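Local coordinates for ATP-dependent 6-phosphofructokinase isozyme 2 (Escherichia coli, PDB 3UMO), which catalyses the ATP-dependent phosphorylation of D-fructose 6-phosphate to fructose 1,6-bisphosphate, the first committing step of glycolysis, at residues L13-T19 / Q91-V97; V34-G38 / H68-L73; N43-I48 / D256-G260; P109-L113 / P141-K145. All coordinates share one frame; numbering follows the deposited sequence.

Contact 1: L13-T19 / Q91-V97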
# COMPACT_ATOMS: atom_id res chain seq x y z
N LEU A 13 23.82 -6.19 -11.10
CA LEU A 13 23.71 -7.47 -10.41
C LEU A 13 22.49 -7.36 -9.52
O LEU A 13 22.54 -6.72 -8.47
CB LEU A 13 24.95 -7.77 -9.57
CG LEU A 13 24.91 -9.10 -8.82
CD1 LEU A 13 25.01 -10.25 -9.81
CD2 LEU A 13 26.03 -9.19 -7.78
N ASP A 14 21.39 -7.97 -9.93
CA ASP A 14 20.14 -7.78 -9.22
C ASP A 14 19.97 -8.77 -8.08
O ASP A 14 20.39 -9.93 -8.18
CB ASP A 14 18.94 -7.87 -10.19
CG ASP A 14 18.95 -6.75 -11.21
OD1 ASP A 14 19.60 -5.71 -10.96
OD2 ASP A 14 18.30 -6.91 -12.27
N SER A 15 19.38 -8.30 -6.99
CA SER A 15 19.08 -9.16 -5.85
C SER A 15 17.59 -9.44 -5.84
O SER A 15 16.79 -8.51 -5.92
CB SER A 15 19.46 -8.47 -4.54
OG SER A 15 20.86 -8.37 -4.39
N ALA A 16 17.22 -10.71 -5.76
CA ALA A 16 15.81 -11.06 -5.59
C ALA A 16 15.63 -11.61 -4.18
O ALA A 16 16.28 -12.58 -3.79
CB ALA A 16 15.39 -12.10 -6.61
N THR A 17 14.76 -10.96 -3.42
CA THR A 17 14.54 -11.37 -2.04
C THR A 17 13.05 -11.53 -1.73
O THR A 17 12.19 -11.10 -2.50
CB THR A 17 15.17 -10.37 -1.05
OG1 THR A 17 15.04 -10.87 0.28
CG2 THR A 17 14.49 -9.00 -1.15
N ILE A 18 12.77 -12.15 -0.59
CA ILE A 18 11.40 -12.45 -0.17
C ILE A 18 11.16 -11.89 1.22
O ILE A 18 12.04 -11.93 2.09
CB ILE A 18 11.17 -13.98 -0.16
CG1 ILE A 18 11.36 -14.57 -1.56
CG2 ILE A 18 9.78 -14.31 0.34
CD1 ILE A 18 11.46 -16.09 -1.58
N THR A 19 9.96 -11.34 1.44
CA THR A 19 9.57 -10.85 2.76
C THR A 19 8.07 -11.15 2.97
O THR A 19 7.32 -11.24 2.00
CB THR A 19 9.93 -9.34 2.92
OG1 THR A 19 9.94 -8.98 4.31
CG2 THR A 19 8.95 -8.46 2.16
N GLN A 91 23.43 -2.59 -8.05
CA GLN A 91 22.43 -3.62 -7.79
C GLN A 91 21.02 -3.05 -7.74
O GLN A 91 20.77 -2.06 -7.03
CB GLN A 91 22.72 -4.29 -6.44
CG GLN A 91 24.12 -4.85 -6.28
CD GLN A 91 24.15 -6.03 -5.31
OE1 GLN A 91 24.89 -6.03 -4.33
NE2 GLN A 91 23.32 -7.04 -5.58
N ASN A 92 20.10 -3.67 -8.47
CA ASN A 92 18.68 -3.36 -8.30
C ASN A 92 18.04 -4.41 -7.40
O ASN A 92 18.61 -5.49 -7.20
CB ASN A 92 17.95 -3.28 -9.65
CG ASN A 92 18.41 -2.12 -10.49
OD1 ASN A 92 18.84 -1.10 -9.95
ND2 ASN A 92 18.35 -2.27 -11.80
N LEU A 93 16.88 -4.09 -6.83
CA LEU A 93 16.25 -4.98 -5.87
C LEU A 93 14.85 -5.40 -6.29
O LEU A 93 14.00 -4.55 -6.57
CB LEU A 93 16.21 -4.35 -4.48
CG LEU A 93 15.68 -5.25 -3.36
CD1 LEU A 93 16.58 -6.46 -3.15
CD2 LEU A 93 15.49 -4.48 -2.05
N HIS A 94 14.63 -6.71 -6.31
CA HIS A 94 13.32 -7.30 -6.59
C HIS A 94 12.82 -7.91 -5.30
O HIS A 94 13.46 -8.79 -4.73
CB HIS A 94 13.46 -8.39 -7.67
CG HIS A 94 12.19 -9.10 -8.00
ND1 HIS A 94 11.70 -10.14 -7.24
CD2 HIS A 94 11.31 -8.93 -9.02
CE1 HIS A 94 10.57 -10.58 -7.78
NE2 HIS A 94 10.32 -9.86 -8.86
N VAL A 95 11.66 -7.45 -4.82
CA VAL A 95 11.11 -7.97 -3.58
C VAL A 95 9.78 -8.68 -3.80
O VAL A 95 8.82 -8.08 -4.28
CB VAL A 95 10.88 -6.85 -2.55
CG1 VAL A 95 10.39 -7.43 -1.22
CG2 VAL A 95 12.13 -6.03 -2.34
N HIS A 96 9.72 -9.96 -3.45
CA HIS A 96 8.46 -10.68 -3.48
C HIS A 96 7.80 -10.64 -2.10
O HIS A 96 8.43 -10.97 -1.10
CB HIS A 96 8.68 -12.13 -3.88
CG HIS A 96 7.41 -12.92 -3.96
ND1 HIS A 96 6.62 -12.94 -5.09
CD2 HIS A 96 6.77 -13.68 -3.04
CE1 HIS A 96 5.56 -13.70 -4.87
NE2 HIS A 96 5.62 -14.15 -3.63
N VAL A 97 6.54 -10.22 -2.05
CA VAL A 97 5.79 -10.20 -0.80
C VAL A 97 4.90 -11.44 -0.70
O VAL A 97 3.97 -11.62 -1.49
CB VAL A 97 4.95 -8.91 -0.66
CG1 VAL A 97 4.31 -8.87 0.72
CG2 VAL A 97 5.83 -7.68 -0.87
O HOH W 1 17.32 -4.70 -13.33
O HOH W 2 12.16 -11.90 -5.26
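Gln91 turns CG anti to its carbonyl carbon (chi1 -54°) and then runs extended, which lays its amide beside Leu13; the matching first torsions of Asp14 (-64°) and Asn92 (-66°) set carboxylate and amide side by side, pointing the same way. Gln91 NE2 donates to Leu13 O at 3.0 Å from above the carbonyl plane, not on a lone pair, and the same nitrogen lies 3.0 Å from Ser15 OG. One residue on, Asn92 N gives a longer bond to Asp14 OD1 (3.3 Å), an oxygen that also bonds to Ser12 OG, while a water joins Asp14 OD2 to Asn92 ND2 and Asn92 OD1 bonds to Met108 N. From there the backbones take over: Ser15 N to Asn92 O, His94 N to Ser15 O (2.8 Å), Thr17 N to His94 O, His96 N to Thr17 O and Thr19 N to His96 O, all close to linear. A second water accompanies this run, donating to Thr17 O and meeting His94 ND1 in the ring plane at 2.7 Å; His94 NE2 bonds to Gln103. On the other face, Leu93 CD1 packs 3.8 Å from Thr17 CG2, and Val95 CG1 reaches Thr19 CG2 at the same distance. Replacing Gln91 by an alanine would probably leave Leu13 O without its amide donor and open a gap beside Leu13 and Ser15. Leu93 and Val95 also pack on the second subunit, and Leu13, Asp14, Gln91 and Asn92 belong to the substrate site; the parallel pair is consistent with the small beta-sheet lid of ribokinase-family sugar kinases, which closes over the sugar site and in this homodimer also packs on its partner.

Contact 2: V34-G38 / H68-L73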
# COMPACT_ATOMS: atom_id res chain seq x y z
N VAL A 34 18.79 -13.97 -3.93
CA VAL A 34 19.28 -14.72 -5.08
C VAL A 34 19.74 -13.70 -6.10
O VAL A 34 18.99 -12.78 -6.44
CB VAL A 34 18.18 -15.61 -5.70
CG1 VAL A 34 18.66 -16.20 -7.02
CG2 VAL A 34 17.79 -16.72 -4.73
N PHE A 35 20.98 -13.82 -6.57
CA PHE A 35 21.50 -12.85 -7.52
C PHE A 35 21.22 -13.26 -8.96
O PHE A 35 21.25 -14.45 -9.30
CB PHE A 35 23.00 -12.63 -7.31
CG PHE A 35 23.34 -12.14 -5.94
CD1 PHE A 35 23.00 -10.86 -5.55
CD2 PHE A 35 23.99 -12.96 -5.03
CE1 PHE A 35 23.30 -10.39 -4.27
CE2 PHE A 35 24.30 -12.51 -3.75
CZ PHE A 35 23.95 -11.22 -3.37
N GLU A 36 20.93 -12.28 -9.80
CA GLU A 36 20.67 -12.55 -11.21
C GLU A 36 21.21 -11.41 -12.06
O GLU A 36 21.33 -10.27 -11.59
CB GLU A 36 19.17 -12.73 -11.46
CG GLU A 36 18.37 -11.44 -11.49
CD GLU A 36 16.89 -11.66 -11.25
OE1 GLU A 36 16.50 -12.77 -10.84
OE2 GLU A 36 16.11 -10.70 -11.47
N PRO A 37 21.56 -11.71 -13.32
CA PRO A 37 22.03 -10.67 -14.24
C PRO A 37 20.94 -9.67 -14.55
O PRO A 37 19.78 -10.03 -14.74
CB PRO A 37 22.40 -11.46 -15.50
CG PRO A 37 22.68 -12.85 -15.01
CD PRO A 37 21.69 -13.06 -13.91
N GLY A 38 21.31 -8.40 -14.60
CA GLY A 38 20.35 -7.36 -14.92
C GLY A 38 20.88 -6.48 -16.03
O GLY A 38 22.08 -6.41 -16.25
N HIS A 68 30.66 -11.34 -10.16
CA HIS A 68 29.56 -12.28 -9.96
C HIS A 68 28.61 -12.25 -11.14
O HIS A 68 28.11 -13.28 -11.58
CB HIS A 68 28.81 -12.00 -8.66
CG HIS A 68 27.98 -13.15 -8.19
ND1 HIS A 68 28.50 -14.42 -8.03
CD2 HIS A 68 26.67 -13.23 -7.85
CE1 HIS A 68 27.54 -15.23 -7.61
NE2 HIS A 68 26.42 -14.54 -7.50
N LEU A 69 28.37 -11.04 -11.66
CA LEU A 69 27.56 -10.87 -12.86
C LEU A 69 28.13 -11.69 -14.02
O LEU A 69 27.40 -12.42 -14.71
CB LEU A 69 27.48 -9.39 -13.24
CG LEU A 69 26.80 -9.04 -14.57
CD1 LEU A 69 25.35 -9.50 -14.56
CD2 LEU A 69 26.87 -7.54 -14.85
N VAL A 70 29.44 -11.57 -14.23
CA VAL A 70 30.13 -12.30 -15.28
C VAL A 70 30.02 -13.81 -15.06
O VAL A 70 29.81 -14.57 -16.00
CB VAL A 70 31.61 -11.88 -15.36
CG1 VAL A 70 32.39 -12.78 -16.30
CG2 VAL A 70 31.71 -10.42 -15.81
N SER A 71 30.16 -14.22 -13.81
CA SER A 71 30.10 -15.64 -13.45
C SER A 71 28.71 -16.23 -13.68
O SER A 71 28.58 -17.38 -14.10
CB SER A 71 30.52 -15.84 -12.00
OG SER A 71 30.26 -17.17 -11.58
N LEU A 72 27.67 -15.44 -13.39
CA LEU A 72 26.30 -15.89 -13.59
C LEU A 72 26.03 -16.13 -15.06
O LEU A 72 25.36 -17.10 -15.42
CB LEU A 72 25.31 -14.88 -13.03
CG LEU A 72 25.21 -14.83 -11.50
CD1 LEU A 72 24.28 -13.71 -11.06
CD2 LEU A 72 24.72 -16.17 -10.95
N LEU A 73 26.54 -15.25 -15.91
CA LEU A 73 26.33 -15.37 -17.35
C LEU A 73 27.10 -16.57 -17.91
O LEU A 73 26.62 -17.24 -18.83
CB LEU A 73 26.72 -14.08 -18.08
CG LEU A 73 25.74 -12.94 -17.79
CD1 LEU A 73 26.27 -11.60 -18.29
CD2 LEU A 73 24.38 -13.24 -18.41
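Strand 34-38 runs almost perpendicular to helix 68-73, at 84° with the axes 7.8 Å apart at their closest, and the CA atoms come nearest at Pro37 and Leu69, 5.7 Å apart. Pro37 occupies the middle of the contact: its CA touches Leu69 CD1 at 3.5 Å, and its CG is met by Leu72 CB at 3.9 Å and by Leu73 CD2, whose side chain slides past the proline ring in the opposite direction. Leu69 reaches the proline because its CG stands anti to the backbone N (chi1 173°), carrying CD1 onto the strand. Leu72 points CD1 at the backbone instead, 3.6 Å from Phe35 O. Phe35 CB sits at the edge of the His68 ring, in its plane and 3.8 Å from CD2; the two rings are nearly perpendicular but obliquely placed, with centroids 5.5 Å apart. Leu72 CG lies over one face of that imidazole, offset toward its rim, while the Phe35 ring also meets Trp88 of the second subunit. No hydrogen bond spans the two segments, so the lid strand is held to helix 63-75 by apolar and aromatic surfaces fitting together, which implies a join dependent on shape more than on polar pairing.

Contact 3: N43-I48 / D256-G260. With ATP (adenosine-5'-triphosphate), chain E.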
# COMPACT_ATOMS: atom_id res chain seq x y z
N ASN A 43 19.82 -8.98 -20.80
CA ASN A 43 18.60 -9.78 -20.83
C ASN A 43 18.19 -10.18 -22.24
O ASN A 43 17.65 -11.26 -22.44
CB ASN A 43 17.47 -9.09 -20.07
CG ASN A 43 17.59 -9.28 -18.57
OD1 ASN A 43 18.01 -10.34 -18.11
ND2 ASN A 43 17.21 -8.26 -17.81
N VAL A 44 18.44 -9.31 -23.21
CA VAL A 44 18.22 -9.66 -24.61
C VAL A 44 19.06 -10.88 -24.97
O VAL A 44 18.58 -11.83 -25.61
CB VAL A 44 18.53 -8.48 -25.55
CG1 VAL A 44 18.53 -8.93 -27.01
CG2 VAL A 44 17.51 -7.38 -25.35
N ALA A 45 20.32 -10.88 -24.54
CA ALA A 45 21.22 -12.01 -24.81
C ALA A 45 20.74 -13.29 -24.13
O ALA A 45 20.83 -14.39 -24.70
CB ALA A 45 22.65 -11.67 -24.38
N ARG A 46 20.24 -13.16 -22.90
CA ARG A 46 19.71 -14.32 -22.18
C ARG A 46 18.46 -14.88 -22.86
O ARG A 46 18.31 -16.10 -23.00
CB ARG A 46 19.43 -13.97 -20.72
CG ARG A 46 20.68 -13.57 -19.94
CD ARG A 46 20.33 -13.08 -18.55
NE ARG A 46 19.92 -14.16 -17.66
CZ ARG A 46 18.89 -14.10 -16.83
NH1 ARG A 46 18.15 -13.00 -16.77
NH2 ARG A 46 18.59 -15.14 -16.06
N ALA A 47 17.58 -13.99 -23.31
CA ALA A 47 16.36 -14.41 -24.01
C ALA A 47 16.72 -15.14 -25.30
O ALA A 47 16.10 -16.14 -25.66
CB ALA A 47 15.47 -13.21 -24.31
N ILE A 48 17.74 -14.63 -25.99
CA ILE A 48 18.17 -15.24 -27.23
C ILE A 48 18.67 -16.66 -26.98
O ILE A 48 18.35 -17.58 -27.73
CB ILE A 48 19.23 -14.38 -27.94
CG1 ILE A 48 18.53 -13.20 -28.64
CG2 ILE A 48 20.03 -15.21 -28.94
CD1 ILE A 48 19.48 -12.12 -29.18
N ASP A 256 12.47 -7.29 -23.06
CA ASP A 256 13.75 -7.84 -23.50
C ASP A 256 13.56 -9.17 -24.22
O ASP A 256 14.30 -9.49 -25.15
CB ASP A 256 14.70 -7.98 -22.32
CG ASP A 256 15.05 -6.63 -21.69
OD1 ASP A 256 15.30 -6.59 -20.47
OD2 ASP A 256 15.06 -5.62 -22.42
N SER A 257 12.56 -9.95 -23.80
CA SER A 257 12.25 -11.20 -24.48
C SER A 257 11.78 -10.91 -25.90
O SER A 257 12.20 -11.57 -26.85
CB SER A 257 11.17 -11.98 -23.73
OG SER A 257 11.69 -12.47 -22.50
N MET A 258 10.89 -9.93 -26.03
CA MET A 258 10.43 -9.52 -27.36
C MET A 258 11.58 -9.05 -28.25
O MET A 258 11.66 -9.44 -29.42
CB MET A 258 9.38 -8.41 -27.25
CG MET A 258 9.12 -7.69 -28.57
SD MET A 258 7.73 -6.55 -28.46
CE MET A 258 6.39 -7.60 -29.03
N VAL A 259 12.46 -8.22 -27.71
CA VAL A 259 13.60 -7.74 -28.49
C VAL A 259 14.52 -8.88 -28.93
O VAL A 259 14.96 -8.91 -30.08
CB VAL A 259 14.39 -6.64 -27.75
CG1 VAL A 259 15.68 -6.31 -28.49
CG2 VAL A 259 13.52 -5.40 -27.61
N GLY A 260 14.79 -9.82 -28.02
CA GLY A 260 15.59 -10.99 -28.34
C GLY A 260 15.01 -11.77 -29.50
O GLY A 260 15.72 -12.14 -30.44
PG ATP E . 9.56 -3.91 -20.29
O1G ATP E . 10.83 -3.30 -20.76
O2G ATP E . 9.95 -5.31 -19.81
O3G ATP E . 8.88 -3.14 -19.21
PB ATP E . 8.15 -2.99 -22.45
O1B ATP E . 7.34 -1.90 -21.68
O2B ATP E . 9.33 -2.43 -23.27
O3B ATP E . 8.61 -4.18 -21.50
PA ATP E . 5.76 -4.26 -23.45
O1A ATP E . 5.14 -3.97 -22.11
O2A ATP E . 4.94 -3.75 -24.63
O3A ATP E . 7.20 -3.68 -23.53
O5' ATP E . 5.99 -5.86 -23.53
C5' ATP E . 6.39 -6.42 -24.73
C4' ATP E . 5.60 -7.54 -25.24
O4' ATP E . 5.37 -8.46 -24.15
C3' ATP E . 4.24 -7.14 -25.65
O3' ATP E . 4.22 -6.66 -26.94
C2' ATP E . 3.47 -8.38 -25.47
O2' ATP E . 3.76 -9.27 -26.48
C1' ATP E . 4.04 -8.92 -24.21
N9 ATP E . 3.29 -8.46 -23.05
C8 ATP E . 3.63 -7.44 -22.24
N7 ATP E . 2.67 -7.34 -21.28
C5 ATP E . 1.74 -8.30 -21.49
C6 ATP E . 0.56 -8.67 -20.83
N6 ATP E . 0.09 -7.93 -19.61
N1 ATP E . -0.15 -9.70 -21.31
C2 ATP E . 0.25 -10.37 -22.41
N3 ATP E . 1.37 -10.04 -23.05
C4 ATP E . 2.13 -9.02 -22.62
O HOH W 3 16.29 -5.01 -18.58
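The planes of the Asn43 amide and the Asp256 carboxylate are 32° apart; the side chains cross obliquely, and the carboxylate's OD1 comes closest to Asn43 CB, at 3.3 Å. The guanidinium of Arg46 receives Asn43 OD1 at its edge, in plane: NH1 donates to it at 3.0 Å, which fixes the rotation of the amide and turns ND2 to the other side. There a water donates to Asp256 OD1 at 2.7 Å and accepts a weak bond from Asn43 ND2. Asp256 is probably the active-site residue, as in related kinases, and Asn43 belongs to the substrate site; Arg46, itself bridged to Glu76, is placed to position Asn43 from a second shell. A leucine in place of Asn43 would probably leave Arg46 NH1 without its amide acceptor and the water beside Asp256 without its weak donor.

Beyond this polar end the helices meet closely, crossing at -62° with their axes 7.8 Å apart. With CG1 anti to the backbone N (chi1 170°), Val44 sends CG1 to Gly260 CA and CG2 to Val259 CG1 (3.8 Å), while Ala47 CB rests on Ser257 CA. Ile48 CG1 lies 3.5 Å from Gly260 O. Gly260 permits this approach, since a CB on it would come 3.1 Å from Ala47 CB. Met258 points away from helix 43-48, and its CE comes 3.2 Å from ATP O3'. Behind the contact, Val44 packs on Thr6 and Ile48 on Ile4, both of strand 4-7 in the central parallel sheet, whereas Ser257 leans on Ala286 and Met258 on Val280 of helix 272-286.

Contact 4: P109-L113 / P141-K145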
# COMPACT_ATOMS: atom_id res chain seq x y z
N PRO A 109 20.12 3.73 -10.87
CA PRO A 109 21.01 3.89 -12.03
C PRO A 109 22.16 2.89 -12.02
O PRO A 109 22.52 2.34 -10.97
CB PRO A 109 21.56 5.31 -11.86
CG PRO A 109 20.55 6.00 -10.98
CD PRO A 109 20.09 4.95 -10.04
N GLY A 110 22.74 2.65 -13.20
CA GLY A 110 23.91 1.79 -13.29
C GLY A 110 25.14 2.50 -12.76
O GLY A 110 25.11 3.71 -12.48
N ALA A 111 26.23 1.76 -12.62
CA ALA A 111 27.51 2.36 -12.22
C ALA A 111 27.93 3.45 -13.20
O ALA A 111 27.54 3.46 -14.36
CB ALA A 111 28.59 1.29 -12.13
N ALA A 112 28.75 4.37 -12.71
CA ALA A 112 29.28 5.43 -13.55
C ALA A 112 30.27 4.87 -14.56
O ALA A 112 30.90 3.84 -14.32
CB ALA A 112 29.93 6.51 -12.70
N LEU A 113 30.40 5.55 -15.69
CA LEU A 113 31.38 5.19 -16.71
C LEU A 113 32.22 6.42 -17.00
O LEU A 113 31.67 7.49 -17.26
CB LEU A 113 30.68 4.76 -18.01
CG LEU A 113 30.30 3.30 -18.23
CD1 LEU A 113 29.63 3.15 -19.59
CD2 LEU A 113 31.53 2.41 -18.14
N PRO A 141 24.00 5.20 -18.33
CA PRO A 141 24.60 5.38 -17.00
C PRO A 141 25.20 6.77 -16.86
O PRO A 141 25.45 7.43 -17.87
CB PRO A 141 25.71 4.33 -16.98
CG PRO A 141 26.12 4.21 -18.42
CD PRO A 141 24.84 4.35 -19.20
N PRO A 142 25.43 7.21 -15.61
CA PRO A 142 26.08 8.51 -15.37
C PRO A 142 27.47 8.52 -16.00
O PRO A 142 28.12 7.47 -16.06
CB PRO A 142 26.22 8.57 -13.85
CG PRO A 142 25.21 7.61 -13.32
CD PRO A 142 25.09 6.52 -14.35
N GLY A 143 27.91 9.68 -16.47
CA GLY A 143 29.26 9.82 -16.99
C GLY A 143 29.35 9.76 -18.51
O GLY A 143 30.42 9.99 -19.07
N VAL A 144 28.24 9.46 -19.17
CA VAL A 144 28.24 9.35 -20.62
C VAL A 144 27.37 10.43 -21.27
O VAL A 144 26.15 10.42 -21.12
CB VAL A 144 27.74 7.97 -21.08
CG1 VAL A 144 27.88 7.84 -22.60
CG2 VAL A 144 28.51 6.86 -20.38
N LYS A 145 28.00 11.36 -21.98
CA LYS A 145 27.27 12.39 -22.69
C LYS A 145 26.46 11.77 -23.83
O LYS A 145 26.92 10.83 -24.48
CB LYS A 145 28.22 13.45 -23.24
CG LYS A 145 28.81 14.36 -22.18
CD LYS A 145 29.77 15.37 -22.80
CE LYS A 145 30.04 16.51 -21.84
NZ LYS A 145 30.32 15.99 -20.48
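One backbone hydrogen bond joins the loops: Leu113 N donates to Pro142 O at 3.0 Å, with an N-H...O angle of 161°. The same oxygen takes a CA-H...O contact from Ala112 CA, and Gly143 CA returns one to Leu113 O at 3.4 Å. Further carbonyls rest on the proline rings, Gly110 O 3.4 Å from Pro142 CD and Ala111 O 3.3 Å from Pro141 CB.

The acceptor Pro142 O belongs to a type II beta turn from Pro141 to Val144, with Pro142 and Gly143 at its two central positions. Gly143 has a positive phi (99°), and on this backbone a CB would jam against the preceding carbonyl oxygen and also clash with Leu113 O, so glycine is called for on both counts. In the fold, the turn lies between strand 133-137 and helix 146-158, and the other loop lies between strand 103-107 of the lid sheet and helix 115-125; the contact therefore ties two loops that lead into helices.

Apolar contacts centre on Leu113. With CG anti to the carbonyl carbon (chi1 -90°), its side chain slants across that of Pro141, CD1 3.8 Å from Pro141 CG, while CB lies alongside Val144 CG2, also at 3.8 Å. Leu113 continues onto Leu121 and Val144 onto Phe118, both of helix 115-125. Away from this cluster, Ala112 N is held by Asp87 OD2, and Pro109 packs on Cys30 of the second subunit.

In the fold
Contacts 1 and 2 share the lid sheet, where strands 12-19 and 34-38 are neighbours: Ala16 N lies 2.8 Å from Val34 O and Asp14 N 2.8 Å from Glu36 O, both probable hydrogen bonds. Contact 2 leads to contact 3, because strand 34-38 is followed by helix 40-50 and Leu73 CD2 touches Arg46 CG at 4.0 Å. The centre of contact 3 lies about 6 Å from that of the chain, with the Asp256 side chain about 5 Å from a bound magnesium ion. Contact 1, centred about 21 Å from contact 3, supplies other substrate-site residues. Contact 4 touches none of these; its nearest atoms are about 5 Å from contact 1 and 13 Å from contact 3.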